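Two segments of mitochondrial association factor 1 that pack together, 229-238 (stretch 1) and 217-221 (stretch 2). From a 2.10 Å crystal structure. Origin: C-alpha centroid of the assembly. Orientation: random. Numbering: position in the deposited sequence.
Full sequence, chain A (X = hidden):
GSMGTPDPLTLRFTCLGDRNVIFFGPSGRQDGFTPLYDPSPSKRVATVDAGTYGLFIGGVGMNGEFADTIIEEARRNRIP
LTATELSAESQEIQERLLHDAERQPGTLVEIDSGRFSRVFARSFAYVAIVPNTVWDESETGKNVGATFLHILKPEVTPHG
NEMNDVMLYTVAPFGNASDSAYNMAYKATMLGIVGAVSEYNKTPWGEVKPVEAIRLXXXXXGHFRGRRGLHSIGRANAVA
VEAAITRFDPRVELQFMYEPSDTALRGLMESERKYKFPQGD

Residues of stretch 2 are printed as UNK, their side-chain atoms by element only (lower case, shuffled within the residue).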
# COMPACT_ATOMS: atom_id res chain seq x y z
N GLY A 229 -8.00 5.35 18.66
CA GLY A 229 -8.90 6.32 18.05
C GLY A 229 -8.46 6.68 16.65
O GLY A 229 -7.27 6.72 16.35
N LEU A 230 -9.43 6.94 15.78
CA LEU A 230 -9.14 7.21 14.38
C LEU A 230 -8.37 8.52 14.20
O LEU A 230 -7.57 8.64 13.27
CB LEU A 230 -10.44 7.25 13.56
CG LEU A 230 -10.96 5.90 13.09
CD1 LEU A 230 -12.37 6.03 12.52
CD2 LEU A 230 -10.03 5.28 12.06
N HIS A 231 -8.60 9.48 15.09
CA HIS A 231 -7.90 10.76 15.00
C HIS A 231 -6.39 10.56 15.10
O HIS A 231 -5.63 11.14 14.32
CB HIS A 231 -8.37 11.71 16.10
CG HIS A 231 -7.55 12.96 16.19
ND1 HIS A 231 -6.45 13.07 17.02
CD2 HIS A 231 -7.66 14.15 15.55
CE1 HIS A 231 -5.92 14.28 16.89
NE2 HIS A 231 -6.64 14.95 16.00
N SER A 232 -5.96 9.75 16.06
CA SER A 232 -4.54 9.49 16.26
C SER A 232 -3.92 8.80 15.04
O SER A 232 -2.72 8.91 14.80
CB SER A 232 -4.32 8.63 17.50
OG SER A 232 -4.88 7.34 17.33
N ILE A 233 -4.75 8.11 14.27
CA ILE A 233 -4.29 7.39 13.09
C ILE A 233 -4.17 8.33 11.90
O ILE A 233 -3.26 8.19 11.07
CB ILE A 233 -5.23 6.22 12.75
CG1 ILE A 233 -5.20 5.19 13.89
CG2 ILE A 233 -4.83 5.57 11.42
CD1 ILE A 233 -6.02 3.94 13.65
N GLY A 234 -5.09 9.29 11.80
CA GLY A 234 -5.01 10.31 10.77
C GLY A 234 -3.76 11.15 10.92
O GLY A 234 -3.09 11.47 9.93
N ARG A 235 -3.43 11.49 12.16
CA ARG A 235 -2.23 12.27 12.45
C ARG A 235 -0.96 11.47 12.18
O ARG A 235 0.02 11.99 11.66
CB ARG A 235 -2.25 12.74 13.91
CG ARG A 235 -3.40 13.68 14.25
CD ARG A 235 -3.34 14.97 13.46
NE ARG A 235 -2.04 15.62 13.58
CZ ARG A 235 -1.23 15.94 12.56
NH1 ARG A 235 -0.07 16.52 12.81
NH2 ARG A 235 -1.57 15.68 11.30
N ALA A 236 -0.98 10.19 12.55
CA ALA A 236 0.15 9.30 12.31
C ALA A 236 0.42 9.18 10.81
O ALA A 236 1.57 9.21 10.37
CB ALA A 236 -0.10 7.94 12.92
N ASN A 237 -0.66 9.03 10.05
CA ASN A 237 -0.56 8.93 8.60
C ASN A 237 -0.07 10.23 7.97
O ASN A 237 0.81 10.22 7.11
CB ASN A 237 -1.91 8.54 8.00
CG ASN A 237 -1.91 8.58 6.48
OD1 ASN A 237 -1.36 7.69 5.83
ND2 ASN A 237 -2.53 9.61 5.91
N ALA A 238 -0.64 11.35 8.41
CA ALA A 238 -0.26 12.66 7.89
C ALA A 238 1.22 12.93 8.10
O ALA A 238 1.93 13.31 7.17
CB ALA A 238 -1.10 13.75 8.53
N UNK A 217 -5.09 3.23 1.16
CA UNK A 217 -6.13 3.26 2.18
C UNK A 217 -5.62 4.00 3.41
O UNK A 217 -4.46 4.40 3.43
c UNK A 217 -6.36 1.78 2.49
c UNK A 217 -4.37 1.94 1.16
c UNK A 217 -5.00 1.18 2.30
N UNK A 218 -6.47 4.19 4.42
CA UNK A 218 -5.99 4.66 5.71
C UNK A 218 -5.43 3.45 6.46
O UNK A 218 -6.18 2.68 7.06
c UNK A 218 -5.76 7.05 7.78
c UNK A 218 -7.10 5.33 6.51
c UNK A 218 -6.67 5.83 7.90
c UNK A 218 -7.88 6.14 8.76
N UNK A 219 -4.11 3.29 6.41
CA UNK A 219 -3.46 2.14 7.01
C UNK A 219 -3.67 2.09 8.51
O UNK A 219 -3.70 3.12 9.18
c UNK A 219 -1.64 1.92 5.20
c UNK A 219 -0.23 2.40 4.88
c UNK A 219 -1.80 0.45 4.85
c UNK A 219 -1.96 2.16 6.68
N UNK A 220 -3.82 0.88 9.04
CA UNK A 220 -4.02 0.69 10.47
C UNK A 220 -5.48 0.78 10.87
O UNK A 220 -5.83 0.54 12.03
N UNK A 221 -6.35 1.14 9.92
CA UNK A 221 -7.78 1.25 10.19
C UNK A 221 -8.45 -0.12 10.17
O UNK A 221 -7.78 -1.14 10.02
c UNK A 221 -8.43 2.18 9.18
O HOH W 1 -2.63 5.30 4.98

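Position 217 carries three side-chain carbons, and the last of them closes a ring onto the backbone N. None touches stretch 1: the nearest, the carbon bonded to that N, is 8.0 Å from Asn 237 OD1. The ring closure is the signature of proline, so this is Pro 217. Its CA-to-CB bond points away from the helix of stretch 1. The residue matters here through its backbone: its carbonyl O accepts a hydrogen bond from water 1, at 2.6 Å between Pro 217 O and the water oxygen. A proline has no N-H to donate, but its carbonyl remains a full acceptor.

At position 218 there are four side-chain carbons, with no heteroatom and no ring. The chain forks at its second carbon, which lies 4.0 Å from Ile 233 CG2. A fork there, rather than at the first carbon, distinguishes leucine from isoleucine, and the residue is Leu 218. Its CB leaves sideways to the helix, but the end of the side chain comes nearer, with chi1 at t and chi2 at p. The two methyls then reach different parts of the helix: Leu 218 CD2 lies 4.0 Å from Leu 230 CD2, whereas Leu 218 CD1 lies 4.1 Å from Asn 237 CB and 4.5 Å from Gly 234 CA. A branched, wholly apolar end suits this buried place, since it can touch several helix residues at once without leaving a polar group unsatisfied.

Position 219 again shows four carbons forked at the second, but none touches stretch 1. The backbone makes the contact instead, with O of 219 3.5 Å from Ile 233 CG2. The fork identifies Leu 219. Its CA-to-CB bond points sideways, and its nearest side-chain approach is Leu 219 CD1 to Asn 237 OD1, 5.5 Å. Leu 219 N donates to water 1 at 2.9 Å from the water oxygen. The apolar side chain is itself buried, an environment that suits leucine.

Position 220 has no side-chain atoms; its bare backbone lies beside the helix, with O of 220 3.8 Å from Ile 233 CD1. It is Gly 220. With phi/psi of 87/-5, a CB would be jammed against the carbonyl O of Leu 219, which by itself calls for glycine.

Position 221 has a single side-chain carbon, CB, whose bond from CA points sideways and which lies 4.5 Å from Leu 230 CD2. This is Ala 221, whose small methyl suits a partly exposed place beside the helix. Ala 221 N donates to Leu 218 O at 3.3 Å, within a type II turn running from Leu 218 to Ala 221.

The contact is mainly apolar packing of this turn against one side of the helix, where Leu 230, Ile 233, Gly 234 and Asn 237 recur. No direct hydrogen bond joins the stretches. Water 1 supplies a polar link, donating to Asn 237 OD1 at 2.8 Å from its oxygen as well as to Pro 217 O, and accepting from Leu 219 N.

Stretch 2 (217-221) PLLGA
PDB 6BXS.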